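PDB 1TED: alpha-pyrone synthesis polyketide synthase-like Pks18 from Mycobacterium tuberculosis, which probably extends medium- and long-chain aliphatic acyl-CoA starters with malonyl-CoA to build tri- and tetraketide alpha-pyrones. Local coordinates for residues V248-F253 and N300-S305; E295-N300 and T371-A376; S305-W310 and G385-I390. All coordinates share one frame; numbering follows the deposited sequence.

Contact 1: residues V248-F253 and N300-S305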
# COMPACT_ATOMS: atom_id res chain seq x y z
N VAL A 248 16.65 -14.96 -10.90
CA VAL A 248 15.71 -14.59 -11.95
C VAL A 248 14.25 -14.81 -11.50
O VAL A 248 13.89 -15.91 -11.05
CB VAL A 248 15.95 -15.41 -13.25
CG1 VAL A 248 14.97 -14.97 -14.34
CG2 VAL A 248 17.37 -15.24 -13.73
N VAL A 249 13.43 -13.77 -11.60
CA VAL A 249 12.02 -13.90 -11.23
C VAL A 249 11.30 -14.29 -12.52
O VAL A 249 10.89 -13.45 -13.32
CB VAL A 249 11.45 -12.57 -10.65
CG1 VAL A 249 10.00 -12.76 -10.24
CG2 VAL A 249 12.26 -12.14 -9.43
N ARG A 250 11.15 -15.60 -12.69
CA ARG A 250 10.53 -16.18 -13.87
C ARG A 250 9.02 -15.99 -14.01
O ARG A 250 8.53 -15.69 -15.10
CB ARG A 250 10.87 -17.66 -13.93
CG ARG A 250 12.38 -17.93 -13.89
CD ARG A 250 12.69 -19.42 -13.79
NE ARG A 250 12.04 -20.17 -14.85
CZ ARG A 250 12.20 -21.47 -15.06
NH1 ARG A 250 13.01 -22.18 -14.28
NH2 ARG A 250 11.56 -22.06 -16.06
N SER A 251 8.29 -16.17 -12.91
CA SER A 251 6.84 -16.04 -12.96
C SER A 251 6.24 -15.84 -11.57
O SER A 251 6.71 -16.43 -10.60
CB SER A 251 6.24 -17.30 -13.61
OG SER A 251 4.85 -17.16 -13.85
N SER A 252 5.21 -15.00 -11.47
CA SER A 252 4.58 -14.76 -10.18
C SER A 252 3.10 -15.17 -10.25
O SER A 252 2.53 -15.26 -11.33
CB SER A 252 4.73 -13.29 -9.76
OG SER A 252 4.04 -12.43 -10.64
N PHE A 253 2.49 -15.43 -9.10
CA PHE A 253 1.09 -15.87 -9.07
C PHE A 253 0.38 -15.48 -7.78
O PHE A 253 1.01 -15.32 -6.73
CB PHE A 253 1.03 -17.39 -9.25
CG PHE A 253 1.75 -18.17 -8.17
CD1 PHE A 253 1.11 -18.49 -6.97
CD2 PHE A 253 3.09 -18.54 -8.33
CE1 PHE A 253 1.78 -19.17 -5.96
CE2 PHE A 253 3.77 -19.22 -7.32
CZ PHE A 253 3.12 -19.54 -6.13
N ASN A 300 4.61 -23.21 -16.78
CA ASN A 300 6.02 -23.09 -17.10
C ASN A 300 6.66 -24.43 -17.43
O ASN A 300 7.87 -24.59 -17.28
CB ASN A 300 6.77 -22.43 -15.95
CG ASN A 300 6.18 -21.09 -15.57
OD1 ASN A 300 5.12 -21.02 -14.95
ND2 ASN A 300 6.85 -20.02 -15.95
N GLY A 301 5.85 -25.38 -17.88
CA GLY A 301 6.34 -26.69 -18.27
C GLY A 301 7.02 -27.50 -17.19
O GLY A 301 7.95 -28.26 -17.46
N LEU A 302 6.53 -27.35 -15.96
CA LEU A 302 7.11 -28.05 -14.82
C LEU A 302 6.07 -28.71 -13.93
O LEU A 302 4.88 -28.40 -14.00
CB LEU A 302 7.93 -27.07 -13.99
CG LEU A 302 9.09 -26.36 -14.69
CD1 LEU A 302 9.48 -25.09 -13.92
CD2 LEU A 302 10.27 -27.32 -14.80
N GLN A 303 6.55 -29.63 -13.10
CA GLN A 303 5.73 -30.36 -12.13
C GLN A 303 6.43 -30.09 -10.81
O GLN A 303 7.54 -29.57 -10.79
CB GLN A 303 5.79 -31.86 -12.35
CG GLN A 303 5.61 -32.38 -13.75
CD GLN A 303 6.01 -33.84 -13.81
OE1 GLN A 303 5.68 -34.62 -12.92
NE2 GLN A 303 6.73 -34.22 -14.86
N ILE A 304 5.80 -30.48 -9.71
CA ILE A 304 6.36 -30.28 -8.38
C ILE A 304 7.70 -31.03 -8.17
O ILE A 304 8.58 -30.52 -7.48
CB ILE A 304 5.34 -30.70 -7.30
CG1 ILE A 304 4.10 -29.80 -7.39
CG2 ILE A 304 5.96 -30.59 -5.92
CD1 ILE A 304 3.01 -30.11 -6.37
N SER A 305 7.84 -32.20 -8.77
CA SER A 305 9.06 -33.01 -8.64
C SER A 305 10.30 -32.42 -9.31
O SER A 305 11.42 -32.86 -9.05
CB SER A 305 8.82 -34.42 -9.19
OG SER A 305 8.51 -34.38 -10.57
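Two successive strand residues, Arg250 and Ser251, turn their side chains to the same side and meet Asn300 and Leu302 together, where a regular strand would send one of them to the other face. The backbone explains it: Arg250 has a helical psi of -43° in the middle of an extended segment, and both residues lie opposite Leu387 of the neighbouring strand. This is a classic beta bulge. None of the four touching residues is buried, and no hydrogen bond passes between the segments. Ser251 makes the closer approach. Its CB sits 4.3 Å from Asn300 CG, the methylene meeting the amide end of the asparagine obliquely, by contact alone, and the CA atoms of the pair are 8.2 Å apart. The opposing loop begins at a helix end: Gly301, with its positive phi, is the C-prime residue of a Schellman motif that closes helix 281-299, and directly after it Leu302 turns back toward the bulge. Arg250 runs out nearly straight at chi2 and then bends at chi3 (54°), which carries the guanidinium past Asn300 to Leu302. Arg250 NH2 and Leu302 CD1 are 4.3 Å apart, a loose, oblique meeting. Arg250 NH1 forms a salt bridge with Asp389, which probably balances its charge and helps set the direction of the side chain. Asn300 rests on Leu387 as well.

Contact 2: residues E295-N300 and T371-A376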
# COMPACT_ATOMS: atom_id res chain seq x y z
N GLU A 295 -0.73 -25.73 -10.94
CA GLU A 295 -1.21 -25.03 -12.13
C GLU A 295 -0.16 -24.07 -12.67
O GLU A 295 0.06 -24.02 -13.89
CB GLU A 295 -2.50 -24.28 -11.81
CG GLU A 295 -3.34 -24.00 -13.04
CD GLU A 295 -3.91 -25.28 -13.66
OE1 GLU A 295 -3.16 -26.26 -13.80
OE2 GLU A 295 -5.10 -25.29 -14.02
N MET A 296 0.49 -23.33 -11.78
CA MET A 296 1.53 -22.36 -12.15
C MET A 296 2.75 -23.03 -12.76
O MET A 296 3.29 -22.55 -13.76
CB MET A 296 1.94 -21.53 -10.92
CG MET A 296 3.13 -20.59 -11.12
SD MET A 296 4.73 -21.43 -11.17
CE MET A 296 5.02 -21.71 -9.43
N LEU A 297 3.20 -24.12 -12.16
CA LEU A 297 4.35 -24.84 -12.70
C LEU A 297 4.01 -25.37 -14.09
O LEU A 297 4.85 -25.33 -14.99
CB LEU A 297 4.75 -26.00 -11.78
CG LEU A 297 5.40 -25.61 -10.45
CD1 LEU A 297 5.54 -26.85 -9.58
CD2 LEU A 297 6.76 -24.97 -10.68
N TRP A 298 2.79 -25.86 -14.27
CA TRP A 298 2.38 -26.37 -15.57
C TRP A 298 2.50 -25.27 -16.62
O TRP A 298 2.92 -25.53 -17.74
CB TRP A 298 0.93 -26.88 -15.54
CG TRP A 298 0.54 -27.58 -16.83
CD1 TRP A 298 0.72 -28.91 -17.13
CD2 TRP A 298 -0.03 -26.98 -18.00
NE1 TRP A 298 0.29 -29.16 -18.41
CE2 TRP A 298 -0.17 -27.99 -18.96
CE3 TRP A 298 -0.43 -25.67 -18.32
CZ2 TRP A 298 -0.70 -27.75 -20.24
CZ3 TRP A 298 -0.96 -25.43 -19.58
CH2 TRP A 298 -1.09 -26.46 -20.53
N ASP A 299 2.13 -24.04 -16.26
CA ASP A 299 2.23 -22.93 -17.19
C ASP A 299 3.68 -22.76 -17.62
O ASP A 299 3.97 -22.21 -18.68
CB ASP A 299 1.76 -21.61 -16.55
CG ASP A 299 0.26 -21.56 -16.35
OD1 ASP A 299 -0.48 -22.05 -17.23
OD2 ASP A 299 -0.19 -21.01 -15.32
N ASN A 300 4.61 -23.21 -16.78
CA ASN A 300 6.02 -23.09 -17.10
C ASN A 300 6.66 -24.43 -17.43
O ASN A 300 7.87 -24.59 -17.28
CB ASN A 300 6.77 -22.43 -15.95
CG ASN A 300 6.18 -21.09 -15.57
OD1 ASN A 300 5.12 -21.02 -14.95
ND2 ASN A 300 6.85 -20.02 -15.95
N THR A 371 16.21 -24.30 -9.65
CA THR A 371 14.89 -23.72 -9.89
C THR A 371 14.06 -23.84 -8.62
O THR A 371 13.94 -24.91 -8.06
CB THR A 371 14.17 -24.43 -11.05
OG1 THR A 371 14.89 -24.20 -12.26
CG2 THR A 371 12.75 -23.91 -11.22
N GLY A 372 13.47 -22.74 -8.19
CA GLY A 372 12.68 -22.80 -6.98
C GLY A 372 11.35 -22.08 -7.03
O GLY A 372 11.09 -21.26 -7.91
N VAL A 373 10.50 -22.41 -6.07
CA VAL A 373 9.20 -21.79 -5.93
C VAL A 373 9.12 -21.24 -4.52
O VAL A 373 9.48 -21.91 -3.55
CB VAL A 373 8.04 -22.81 -6.10
CG1 VAL A 373 6.72 -22.10 -5.83
CG2 VAL A 373 8.06 -23.45 -7.51
N ALA A 374 8.66 -20.00 -4.41
CA ALA A 374 8.50 -19.38 -3.11
C ALA A 374 7.04 -18.97 -3.00
O ALA A 374 6.41 -18.63 -4.01
CB ALA A 374 9.41 -18.17 -2.99
N PHE A 375 6.49 -19.05 -1.80
CA PHE A 375 5.12 -18.62 -1.59
C PHE A 375 4.86 -18.34 -0.13
O PHE A 375 5.55 -18.86 0.74
CB PHE A 375 4.10 -19.64 -2.14
CG PHE A 375 4.20 -21.01 -1.54
CD1 PHE A 375 3.72 -21.27 -0.27
CD2 PHE A 375 4.75 -22.06 -2.27
CE1 PHE A 375 3.79 -22.55 0.27
CE2 PHE A 375 4.82 -23.34 -1.74
CZ PHE A 375 4.34 -23.58 -0.47
N ALA A 376 3.87 -17.49 0.11
CA ALA A 376 3.48 -17.10 1.45
C ALA A 376 1.97 -16.90 1.42
O ALA A 376 1.35 -16.99 0.35
CB ALA A 376 4.19 -15.83 1.86
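Val373 presents both of its methyls to the last turn of helix 281-299, where Met296 and Leu297 receive them. The tight part is small and wholly apolar. Leu297 CD2 comes to 3.7 Å from Val373 CG2, the two side chains meeting at a slant. Met296 arrives tip to tip: its CE lies 4.0 Å from Val373 CG2 and equally far from Val373 CG1, so the methyl straddles the fork of the valine. The route there is bent, because CG leaves anti to the backbone N (173°) and the chain then folds at chi2 (-75°) and chi3 (-79°) to bring CE round. Met296, Leu297 and Val373 are all buried, and packed around them are Phe253 and Leu387 beside Met296, Ile307 beside Leu297 and Trp310 beside Val373. The other side of the same turn is different: Glu295, Trp298 and Asp299 face solvent and do not reach the strand. Backbone bonds hold that turn in shape, Asp299 N to Glu295 O at 3.1 Å and Asn300 N to Leu297 O at 2.8 Å. This last turn is amphipathic, its apolar side on the mixed sheet of the thiolase fold; Leu297 CA and Val373 CA, the nearest pair, are 8.9 Å apart. With no hydrogen bond across the contact, its cohesion probably comes from methyl packing and the exclusion of water, and depends on fit rather than on bond angles.

Contact 3: residues S305-W310 and G385-I390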
# COMPACT_ATOMS: atom_id res chain seq x y z
N SER A 305 7.84 -32.20 -8.77
CA SER A 305 9.06 -33.01 -8.64
C SER A 305 10.30 -32.42 -9.31
O SER A 305 11.42 -32.86 -9.05
CB SER A 305 8.82 -34.42 -9.19
OG SER A 305 8.51 -34.38 -10.57
N ASP A 306 10.11 -31.45 -10.20
CA ASP A 306 11.24 -30.82 -10.89
C ASP A 306 11.95 -29.78 -10.03
O ASP A 306 13.11 -29.45 -10.28
CB ASP A 306 10.77 -30.08 -12.15
CG ASP A 306 10.27 -31.01 -13.22
OD1 ASP A 306 10.94 -32.03 -13.50
OD2 ASP A 306 9.21 -30.70 -13.80
N ILE A 307 11.25 -29.26 -9.03
CA ILE A 307 11.79 -28.18 -8.20
C ILE A 307 12.90 -28.43 -7.17
O ILE A 307 12.80 -29.33 -6.34
CB ILE A 307 10.61 -27.46 -7.47
CG1 ILE A 307 9.58 -26.97 -8.49
CG2 ILE A 307 11.13 -26.32 -6.62
CD1 ILE A 307 10.16 -26.05 -9.59
N ASP A 308 13.95 -27.62 -7.24
CA ASP A 308 15.06 -27.66 -6.27
C ASP A 308 14.74 -26.42 -5.43
O ASP A 308 14.59 -25.34 -5.99
CB ASP A 308 16.43 -27.36 -6.91
CG ASP A 308 16.62 -28.00 -8.27
OD1 ASP A 308 16.80 -29.24 -8.32
OD2 ASP A 308 16.59 -27.26 -9.28
N LEU A 309 14.63 -26.54 -4.12
CA LEU A 309 14.33 -25.35 -3.31
C LEU A 309 12.86 -24.97 -3.23
O LEU A 309 12.21 -24.66 -4.23
CB LEU A 309 15.08 -24.10 -3.82
CG LEU A 309 16.60 -24.11 -4.04
CD1 LEU A 309 17.04 -22.77 -4.61
CD2 LEU A 309 17.30 -24.39 -2.72
N TRP A 310 12.35 -24.99 -2.01
CA TRP A 310 11.00 -24.61 -1.74
C TRP A 310 11.09 -23.55 -0.65
O TRP A 310 11.32 -23.87 0.51
CB TRP A 310 10.17 -25.81 -1.29
CG TRP A 310 9.83 -26.74 -2.43
CD1 TRP A 310 10.51 -27.87 -2.80
CD2 TRP A 310 8.76 -26.59 -3.36
NE1 TRP A 310 9.92 -28.43 -3.91
CE2 TRP A 310 8.85 -27.66 -4.28
CE3 TRP A 310 7.73 -25.65 -3.52
CZ2 TRP A 310 7.95 -27.82 -5.34
CZ3 TRP A 310 6.83 -25.81 -4.58
CH2 TRP A 310 6.95 -26.89 -5.47
N GLY A 385 3.12 -15.99 -4.47
CA GLY A 385 4.40 -16.63 -4.71
C GLY A 385 5.04 -16.35 -6.05
O GLY A 385 4.58 -15.49 -6.82
N MET A 386 6.12 -17.08 -6.33
CA MET A 386 6.86 -16.90 -7.58
C MET A 386 7.69 -18.13 -7.93
O MET A 386 8.06 -18.91 -7.05
CB MET A 386 7.80 -15.69 -7.47
CG MET A 386 9.07 -15.96 -6.64
SD MET A 386 10.34 -14.65 -6.75
CE MET A 386 11.21 -14.85 -5.23
N LEU A 387 7.97 -18.30 -9.22
CA LEU A 387 8.84 -19.36 -9.70
C LEU A 387 10.15 -18.61 -9.92
O LEU A 387 10.13 -17.49 -10.44
CB LEU A 387 8.35 -19.94 -11.04
CG LEU A 387 9.34 -20.90 -11.74
CD1 LEU A 387 9.51 -22.17 -10.91
CD2 LEU A 387 8.82 -21.28 -13.12
N PHE A 388 11.28 -19.18 -9.53
CA PHE A 388 12.54 -18.48 -9.71
C PHE A 388 13.74 -19.37 -9.99
O PHE A 388 13.70 -20.58 -9.77
CB PHE A 388 12.82 -17.60 -8.47
CG PHE A 388 13.08 -18.39 -7.22
CD1 PHE A 388 14.35 -18.88 -6.93
CD2 PHE A 388 12.04 -18.65 -6.32
CE1 PHE A 388 14.59 -19.63 -5.77
CE2 PHE A 388 12.27 -19.39 -5.15
CZ PHE A 388 13.55 -19.88 -4.88
N ASP A 389 14.81 -18.75 -10.48
CA ASP A 389 16.07 -19.42 -10.79
C ASP A 389 17.25 -18.75 -10.07
O ASP A 389 17.38 -17.53 -10.10
CB ASP A 389 16.34 -19.37 -12.30
CG ASP A 389 15.75 -20.55 -13.05
OD1 ASP A 389 15.05 -21.39 -12.43
OD2 ASP A 389 15.99 -20.65 -14.27
N ILE A 390 18.08 -19.54 -9.41
CA ILE A 390 19.27 -19.01 -8.75
C ILE A 390 20.46 -19.50 -9.57
O ILE A 390 20.67 -20.71 -9.74
CB ILE A 390 19.44 -19.51 -7.30
CG1 ILE A 390 18.28 -19.04 -6.42
CG2 ILE A 390 20.75 -18.98 -6.71
CD1 ILE A 390 18.34 -19.58 -4.99
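Asp389 OD1, next in sequence to two residues that meet Leu309, is gripped twice: by the hydroxyl of Thr371 and by the guanidinium of Arg250. Asp308 is also held, through a salt bridge to Lys367 and a bond from the Thr371 backbone N. The contact itself is apolar. Leu309 has a positive phi (83°), a strained backbone if the model is right, and its CD1 reaches both Phe388 and Ile390. Leu309 CD1 lies 3.5 Å from Ile390 CD1, tighter than ordinary van der Waals contact, and 4.1 Å from Phe388 CE1; both partners lie at about a right angle to the leucine. Ile307 meets Leu387 at an ordinary distance, CD1 to CD1 4.1 Å, the two crossing at a slant, and Ile307 CG2 sits 3.5 Å above the Trp310 ring plane, toward the rim. Leu387 belongs to the sheet face under helix 281-299, Phe388 and Ile390 to the reverse face, so the loop leading into strand 310-312, outermost in this chain's sheet, reaches side chains of both faces. Asp308 OD2 and Asp389 OD1 remain 6.8 Å apart, their like charges probably offset by Lys367 and Arg250; buried methyls and the Phe388 ring probably carry most of the cohesion.

Contact 1 is a surface contact, whereas contacts 2 and 3 are buried. All three gather round one corner of the mixed sheet, their centres 4 to 6 Å apart. Strands 247-256, 382-390 and 370-378 lie side by side there, and each contact draws on a different one; the end of helix 281-299 and the loop after it supply the opposing partners, with Asn300 shared by contacts 1 and 2 and Ser305 by contacts 1 and 3. Chemistry follows depth: amide, hydroxyl and guanidinium groups occur at the outer contact, while methyls make contact 2, and methyls with one ring make contact 3. Contact 2 joins helix to sheet, and contact 3 joins loop to sheet.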